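PDB 7A3W: NAD(P)-dependent oxidoreductase from Pseudomonas putida, which catalyses the NADPH-dependent reduction of imines and serves as a multifunctional biocatalyst for conjugate reduction and reductive amination. Local coordinates for the interface of chains A and B. Residues are numbered along the deposited sequence; one frame, centred on the assembly and turned at random. Chains: chain A/B, NAD(P)-dependent oxidoreductase.

Contact 1: the interface of chains A and B. Residues chain A 222-223, 226-228, 230-231; chain B 188, 191-192, 205-206, 209, 212.
Helix 205-232 of chain A lies against two helices of chain B, 173-200 and 205-232, and its side chains fill the seam between them. The indole of B:Trp191 is the main platform. With CG anti to the backbone N (chi1 -179°), the ring reaches out beneath A:Ile223, whose CG1 sits over one face, 3.6 Å from the centroid of the five-membered ring. A:Ile223 CD1 meets B:Trp191 CD1 at 3.5 Å, and A:Ile223 CG2 spreads across the same surface toward NE1. The indole N-H points instead along its own plane to B:Ser212 OG, a hydrogen bond of 2.9 Å within chain B (160° at H) that should fix the ring's rotation. An alanine at B:Trp191 would remove this face and would probably leave A:Ile223 poorly supported. Beside it, A:Ala226 CB touches the edge of B:Phe188, 3.7 Å from CZ. B:Val205 CG1, in the crowded position between backbone N and carbonyl carbon (chi1 75°), lies against A:Ala227 O, with A:Ile230 CG2 near both branches. Toward the polar end, A:Ala227 CB rests on the aliphatic stem of B:Lys209, which runs extended to a salt bridge: its side-chain amine NZ meets the syn lone pair of A:Asp228 OD1 at 3.1 Å. As modelled, B:Gln206 OE1 is only 2.9 Å from A:Asp228 OD1, an acceptor-acceptor clash that a flipped amide would probably relieve. The patch belongs to the all-helical C-terminal region, through which the two subunits interlock as an imine reductase dimer.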
loop_
_atom_site.group_PDB
_atom_site.type_symbol
_atom_site.label_atom_id
_atom_site.label_comp_id
_atom_site.label_asym_id
_atom_site.label_seq_id
_atom_site.Cartn_x
_atom_site.Cartn_y
_atom_site.Cartn_z
ATOM N N GLY A 222 -7.946 -5.951 -2.761
ATOM C CA GLY A 222 -7.377 -6.935 -1.812
ATOM C C GLY A 222 -7.803 -6.675 -0.363
ATOM O O GLY A 222 -8.042 -7.660 0.394
ATOM N N ILE A 223 -7.836 -5.412 0.050
ATOM C CA ILE A 223 -8.284 -5.008 1.413
ATOM C C ILE A 223 -9.760 -5.379 1.569
ATOM O O ILE A 223 -10.110 -6.009 2.549
ATOM C CB ILE A 223 -7.996 -3.508 1.650
ATOM C CG1 ILE A 223 -6.484 -3.292 1.860
ATOM C CG2 ILE A 223 -8.837 -2.949 2.795
ATOM C CD1 ILE A 223 -6.048 -1.854 1.728
ATOM N N ALA A 226 -9.944 -9.302 1.622
ATOM C CA ALA A 226 -9.351 -9.893 2.840
ATOM C C ALA A 226 -10.240 -9.551 4.034
ATOM O O ALA A 226 -10.444 -10.440 4.864
ATOM C CB ALA A 226 -7.939 -9.430 3.041
ATOM N N ALA A 227 -10.718 -8.302 4.135
ATOM C CA ALA A 227 -11.573 -7.863 5.267
ATOM C C ALA A 227 -12.856 -8.711 5.269
ATOM O O ALA A 227 -13.286 -9.129 6.351
ATOM C CB ALA A 227 -11.892 -6.394 5.171
ATOM N N ASP A 228 -13.449 -8.951 4.101
ATOM C CA ASP A 228 -14.695 -9.758 4.008
ATOM C C ASP A 228 -14.404 -11.199 4.429
ATOM O O ASP A 228 -15.218 -11.772 5.186
ATOM C CB ASP A 228 -15.327 -9.645 2.636
ATOM C CG ASP A 228 -15.892 -8.272 2.328
ATOM O OD1 ASP A 228 -15.961 -7.412 3.256
ATOM O OD2 ASP A 228 -16.271 -8.077 1.147
ATOM N N ILE A 230 -11.939 -12.224 6.494
ATOM C CA ILE A 230 -11.604 -12.215 7.944
ATOM C C ILE A 230 -12.914 -12.104 8.745
ATOM O O ILE A 230 -13.069 -12.849 9.723
ATOM C CB ILE A 230 -10.585 -11.104 8.266
ATOM C CG1 ILE A 230 -9.236 -11.380 7.582
ATOM C CG2 ILE A 230 -10.434 -10.941 9.768
ATOM C CD1 ILE A 230 -8.336 -10.176 7.415
ATOM N N ALA A 231 -13.837 -11.249 8.314
ATOM C CA ALA A 231 -15.168 -11.081 8.949
ATOM C C ALA A 231 -15.899 -12.424 8.945
ATOM O O ALA A 231 -16.573 -12.712 9.964
ATOM C CB ALA A 231 -16.007 -10.046 8.240
ATOM N N PHE B 188 0.382 -5.028 1.805
ATOM C CA PHE B 188 -0.702 -5.902 2.291
ATOM C C PHE B 188 -0.354 -6.347 3.711
ATOM O O PHE B 188 -1.242 -6.328 4.572
ATOM C CB PHE B 188 -0.941 -7.099 1.373
ATOM C CG PHE B 188 -2.126 -7.931 1.791
ATOM C CD1 PHE B 188 -3.425 -7.469 1.593
ATOM C CD2 PHE B 188 -1.944 -9.171 2.378
ATOM C CE1 PHE B 188 -4.506 -8.241 1.973
ATOM C CE2 PHE B 188 -3.037 -9.928 2.789
ATOM C CZ PHE B 188 -4.311 -9.472 2.558
ATOM N N TRP B 191 -1.088 -3.497 5.930
ATOM C CA TRP B 191 -2.548 -3.380 6.155
ATOM C C TRP B 191 -2.988 -4.355 7.259
ATOM O O TRP B 191 -3.729 -3.942 8.181
ATOM C CB TRP B 191 -3.336 -3.607 4.867
ATOM C CG TRP B 191 -4.795 -3.458 5.140
ATOM C CD1 TRP B 191 -5.494 -2.293 5.190
ATOM C CD2 TRP B 191 -5.726 -4.503 5.483
ATOM N NE1 TRP B 191 -6.802 -2.537 5.500
ATOM C CE2 TRP B 191 -6.971 -3.882 5.706
ATOM C CE3 TRP B 191 -5.642 -5.894 5.594
ATOM C CZ2 TRP B 191 -8.115 -4.605 6.046
ATOM C CZ3 TRP B 191 -6.759 -6.603 5.964
ATOM C CH2 TRP B 191 -7.987 -5.973 6.165
ATOM N N LEU B 192 -2.545 -5.609 7.181
ATOM C CA LEU B 192 -2.860 -6.644 8.195
ATOM C C LEU B 192 -2.355 -6.172 9.555
ATOM O O LEU B 192 -3.093 -6.320 10.539
ATOM C CB LEU B 192 -2.187 -7.973 7.828
ATOM C CG LEU B 192 -2.753 -8.662 6.599
ATOM C CD1 LEU B 192 -1.807 -9.762 6.126
ATOM C CD2 LEU B 192 -4.136 -9.199 6.915
ATOM N N VAL B 205 -12.804 -5.515 11.839
ATOM C CA VAL B 205 -12.079 -5.546 10.549
ATOM C C VAL B 205 -12.966 -4.865 9.502
ATOM O O VAL B 205 -12.402 -4.173 8.669
ATOM C CB VAL B 205 -11.666 -6.970 10.146
ATOM C CG1 VAL B 205 -12.848 -7.790 9.643
ATOM C CG2 VAL B 205 -10.555 -6.924 9.109
ATOM N N GLN B 206 -14.295 -4.989 9.583
ATOM C CA GLN B 206 -15.191 -4.298 8.618
ATOM C C GLN B 206 -15.082 -2.786 8.830
ATOM O O GLN B 206 -15.096 -2.044 7.817
ATOM C CB GLN B 206 -16.647 -4.758 8.690
ATOM C CG GLN B 206 -16.912 -6.107 8.023
ATOM C CD GLN B 206 -16.589 -6.157 6.544
ATOM O OE1 GLN B 206 -15.753 -6.951 6.089
ATOM N NE2 GLN B 206 -17.271 -5.327 5.767
ATOM N N LYS B 209 -11.709 -1.767 7.406
ATOM C CA LYS B 209 -11.916 -1.760 5.927
ATOM C C LYS B 209 -12.573 -0.436 5.495
ATOM O O LYS B 209 -12.167 0.131 4.457
ATOM C CB LYS B 209 -12.788 -2.948 5.507
ATOM C CG LYS B 209 -13.416 -2.857 4.113
ATOM C CD LYS B 209 -14.519 -3.882 3.911
ATOM C CE LYS B 209 -15.386 -3.594 2.705
ATOM N NZ LYS B 209 -16.621 -4.407 2.712
ATOM N N SER B 212 -9.994 2.330 5.563
ATOM C CA SER B 212 -8.734 2.064 4.828
ATOM C C SER B 212 -8.587 2.997 3.629
ATOM O O SER B 212 -7.490 3.453 3.356
ATOM C CB SER B 212 -8.608 0.622 4.474
ATOM O OG SER B 212 -8.377 -0.126 5.658
#

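Contact 2: the interface of chains A and B. Residues chain A 182-183, 186-188, 190-191, 219, 265; chain B 182-183, 186-188, 190-191, 219, 265.
At the apolar centre A:Ala187 and B:Ala187 meet across the two-fold axis, A:Ala187 CB lying 3.6 Å from B:Ala187 CB. Leucines close this centre from one side: A:Leu219, with CG anti to the backbone N (chi1 -177°), brings CD2 within 3.7 Å of B:Ala187 CB, and B:Leu219 does the same in return. Alongside, the antiparallel backbones come close, and the absence of a side chain on B:Gly186 lets A:Ala190 CB approach B:Gly186 CA to 3.5 Å. Further out, A:Phe183 packs on B:Trp191, and B:Phe183 on A:Trp191. The pyrrole edge of B:Trp191 points down at the face of A:Phe183, its CD1 standing 3.8 Å above the middle of the phenyl ring, with the planes 88° apart. The same phenyl also lies against the partner backbone, A:Phe183 CD1 being 3.5 Å from B:Trp191 CA. The polar rim lies opposite the leucines, where the hydroxyls of A:Ser265 and B:Ser265 share two waters. Water 1 is held by both hydroxyls, lying 2.8 Å from A:Ser265 OG, and by the carbonyl A:Gly186 O. Water 2 takes the two-fold-related role with B:Gly186 O, so solvent links the chains where direct polar contacts between them are lacking. The site lies midway along the paired 173-200 helices, at the axis of the dimer, with helix 205-232 on one flank and the start of helix 264-278 on the other.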
loop_
_atom_site.group_PDB
_atom_site.type_symbol
_atom_site.label_atom_id
_atom_site.label_comp_id
_atom_site.label_asym_id
_atom_site.label_seq_id
_atom_site.Cartn_x
_atom_site.Cartn_y
_atom_site.Cartn_z
ATOM N N ALA A 182 0.109 2.788 10.782
ATOM C CA ALA A 182 0.867 1.519 10.704
ATOM C C ALA A 182 0.754 0.993 9.277
ATOM O O ALA A 182 1.772 0.666 8.659
ATOM C CB ALA A 182 0.371 0.514 11.704
ATOM N N PHE A 183 -0.469 0.990 8.743
ATOM C CA PHE A 183 -0.757 0.583 7.365
ATOM C C PHE A 183 -0.025 1.527 6.417
ATOM O O PHE A 183 0.742 1.054 5.550
ATOM C CB PHE A 183 -2.273 0.578 7.153
ATOM C CG PHE A 183 -2.710 0.528 5.721
ATOM C CD1 PHE A 183 -2.040 -0.239 4.773
ATOM C CD2 PHE A 183 -3.792 1.279 5.306
ATOM C CE1 PHE A 183 -2.455 -0.256 3.453
ATOM C CE2 PHE A 183 -4.177 1.281 3.976
ATOM C CZ PHE A 183 -3.523 0.502 3.055
ATOM N N GLY A 186 4.026 1.405 6.646
ATOM C CA GLY A 186 4.471 0.065 6.197
ATOM C C GLY A 186 4.329 -0.062 4.689
ATOM O O GLY A 186 5.223 -0.606 4.022
ATOM N N ALA A 187 3.201 0.412 4.151
ATOM C CA ALA A 187 2.953 0.414 2.710
ATOM C C ALA A 187 3.925 1.336 1.959
ATOM O O ALA A 187 4.358 0.991 0.842
ATOM C CB ALA A 187 1.512 0.783 2.454
ATOM N N PHE A 188 4.239 2.495 2.532
ATOM C CA PHE A 188 5.121 3.488 1.883
ATOM C C PHE A 188 6.530 2.918 1.853
ATOM O O PHE A 188 7.180 3.027 0.803
ATOM C CB PHE A 188 5.066 4.855 2.568
ATOM C CG PHE A 188 5.825 5.909 1.814
ATOM C CD1 PHE A 188 5.342 6.423 0.617
ATOM C CD2 PHE A 188 7.042 6.366 2.272
ATOM C CE1 PHE A 188 6.054 7.369 -0.093
ATOM C CE2 PHE A 188 7.746 7.316 1.555
ATOM C CZ PHE A 188 7.262 7.810 0.369
ATOM N N ALA A 190 7.240 -0.282 1.726
ATOM C CA ALA A 190 7.137 -1.337 0.698
ATOM C C ALA A 190 7.289 -0.674 -0.668
ATOM O O ALA A 190 7.978 -1.234 -1.518
ATOM C CB ALA A 190 5.824 -2.087 0.802
ATOM N N TRP A 191 6.601 0.452 -0.904
ATOM C CA TRP A 191 6.702 1.146 -2.212
ATOM C C TRP A 191 8.168 1.530 -2.492
ATOM O O TRP A 191 8.665 1.283 -3.613
ATOM C CB TRP A 191 5.806 2.369 -2.269
ATOM C CG TRP A 191 5.894 3.002 -3.621
ATOM C CD1 TRP A 191 5.222 2.621 -4.743
ATOM C CD2 TRP A 191 6.761 4.071 -4.018
ATOM N NE1 TRP A 191 5.556 3.432 -5.793
ATOM C CE2 TRP A 191 6.523 4.306 -5.390
ATOM C CE3 TRP A 191 7.666 4.895 -3.345
ATOM C CZ2 TRP A 191 7.196 5.294 -6.106
ATOM C CZ3 TRP A 191 8.348 5.855 -4.057
ATOM C CH2 TRP A 191 8.091 6.076 -5.409
ATOM N N LEU A 219 -4.674 -3.404 -4.449
ATOM C CA LEU A 219 -4.664 -3.385 -2.964
ATOM C C LEU A 219 -6.013 -2.875 -2.430
ATOM O O LEU A 219 -6.514 -3.393 -1.461
ATOM C CB LEU A 219 -3.497 -2.520 -2.481
ATOM C CG LEU A 219 -3.317 -2.465 -0.963
ATOM C CD1 LEU A 219 -3.042 -3.845 -0.369
ATOM C CD2 LEU A 219 -2.202 -1.501 -0.593
ATOM N N SER A 265 10.917 -4.947 4.262
ATOM C CA SER A 265 9.443 -5.007 4.112
ATOM C C SER A 265 9.013 -6.389 3.586
ATOM O O SER A 265 8.038 -6.945 4.063
ATOM C CB SER A 265 8.933 -3.920 3.231
ATOM O OG SER A 265 7.517 -3.912 3.317
ATOM N N ALA B 182 6.755 -6.641 -4.706
ATOM C CA ALA B 182 7.449 -6.269 -3.453
ATOM C C ALA B 182 6.632 -5.170 -2.758
ATOM O O ALA B 182 6.340 -5.284 -1.565
ATOM C CB ALA B 182 8.855 -5.842 -3.737
ATOM N N PHE B 183 6.190 -4.173 -3.528
ATOM C CA PHE B 183 5.320 -3.088 -3.054
ATOM C C PHE B 183 4.004 -3.688 -2.559
ATOM O O PHE B 183 3.586 -3.436 -1.436
ATOM C CB PHE B 183 5.123 -2.083 -4.190
ATOM C CG PHE B 183 4.000 -1.102 -3.992
ATOM C CD1 PHE B 183 3.743 -0.548 -2.748
ATOM C CD2 PHE B 183 3.151 -0.779 -5.041
ATOM C CE1 PHE B 183 2.692 0.343 -2.559
ATOM C CE2 PHE B 183 2.117 0.122 -4.859
ATOM C CZ PHE B 183 1.860 0.658 -3.615
ATOM N N GLY B 186 4.363 -6.141 0.642
ATOM C CA GLY B 186 4.811 -5.312 1.773
ATOM C C GLY B 186 3.678 -4.440 2.286
ATOM O O GLY B 186 3.498 -4.339 3.510
ATOM N N ALA B 187 2.897 -3.852 1.368
ATOM C CA ALA B 187 1.748 -2.998 1.702
ATOM C C ALA B 187 0.610 -3.826 2.307
ATOM O O ALA B 187 -0.059 -3.339 3.218
ATOM C CB ALA B 187 1.303 -2.239 0.473
ATOM N N PHE B 188 0.382 -5.028 1.805
ATOM C CA PHE B 188 -0.702 -5.902 2.291
ATOM C C PHE B 188 -0.354 -6.347 3.711
ATOM O O PHE B 188 -1.242 -6.328 4.572
ATOM C CB PHE B 188 -0.941 -7.099 1.373
ATOM C CG PHE B 188 -2.126 -7.931 1.791
ATOM C CD1 PHE B 188 -3.425 -7.469 1.593
ATOM C CD2 PHE B 188 -1.944 -9.171 2.378
ATOM C CE1 PHE B 188 -4.506 -8.241 1.973
ATOM C CE2 PHE B 188 -3.037 -9.928 2.789
ATOM C CZ PHE B 188 -4.311 -9.472 2.558
ATOM N N ALA B 190 1.483 -4.641 5.810
ATOM C CA ALA B 190 1.279 -3.399 6.595
ATOM C C ALA B 190 -0.211 -3.272 6.915
ATOM O O ALA B 190 -0.545 -2.888 8.023
ATOM C CB ALA B 190 1.766 -2.181 5.826
ATOM N N TRP B 191 -1.088 -3.497 5.930
ATOM C CA TRP B 191 -2.548 -3.380 6.155
ATOM C C TRP B 191 -2.988 -4.355 7.259
ATOM O O TRP B 191 -3.729 -3.942 8.181
ATOM C CB TRP B 191 -3.336 -3.607 4.867
ATOM C CG TRP B 191 -4.795 -3.458 5.140
ATOM C CD1 TRP B 191 -5.494 -2.293 5.190
ATOM C CD2 TRP B 191 -5.726 -4.503 5.483
ATOM N NE1 TRP B 191 -6.802 -2.537 5.500
ATOM C CE2 TRP B 191 -6.971 -3.882 5.706
ATOM C CE3 TRP B 191 -5.642 -5.894 5.594
ATOM C CZ2 TRP B 191 -8.115 -4.605 6.046
ATOM C CZ3 TRP B 191 -6.759 -6.603 5.964
ATOM C CH2 TRP B 191 -7.987 -5.973 6.165
ATOM N N LEU B 219 -1.895 7.296 0.065
ATOM C CA LEU B 219 -0.726 6.575 -0.501
ATOM C C LEU B 219 -0.649 6.826 -2.013
ATOM O O LEU B 219 0.447 7.043 -2.540
ATOM C CB LEU B 219 -0.816 5.092 -0.162
ATOM C CG LEU B 219 0.364 4.244 -0.647
ATOM C CD1 LEU B 219 1.655 4.678 0.039
ATOM C CD2 LEU B 219 0.118 2.764 -0.373
ATOM N N SER B 265 6.419 -4.993 9.936
ATOM C CA SER B 265 6.315 -4.018 8.834
ATOM C C SER B 265 6.725 -2.623 9.337
ATOM O O SER B 265 7.421 -1.915 8.635
ATOM C CB SER B 265 4.932 -4.022 8.253
ATOM O OG SER B 265 4.920 -3.185 7.119
HETATM O O HOH W 1 7.063 -2.022 5.383
HETATM O O HOH W 2 5.384 -5.097 5.032
#

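The centres of contact 1 and contact 2 lie about 14 Å apart, measured between the means of their C-alpha atoms, and both draw on helices 173-200 and 205-232. B:Phe188 and B:Trp191 belong to both, so one tryptophan is used twice, by its face in contact 1 and by its edge and backbone in contact 2. Contact 2 straddles the two-fold axis and contains its own twin, whereas contact 1 recurs on the far side with the chains exchanged. Together they form a continuous, largely apolar seam, edged by charge in one and by water in the other, that probably holds the dimer firmly.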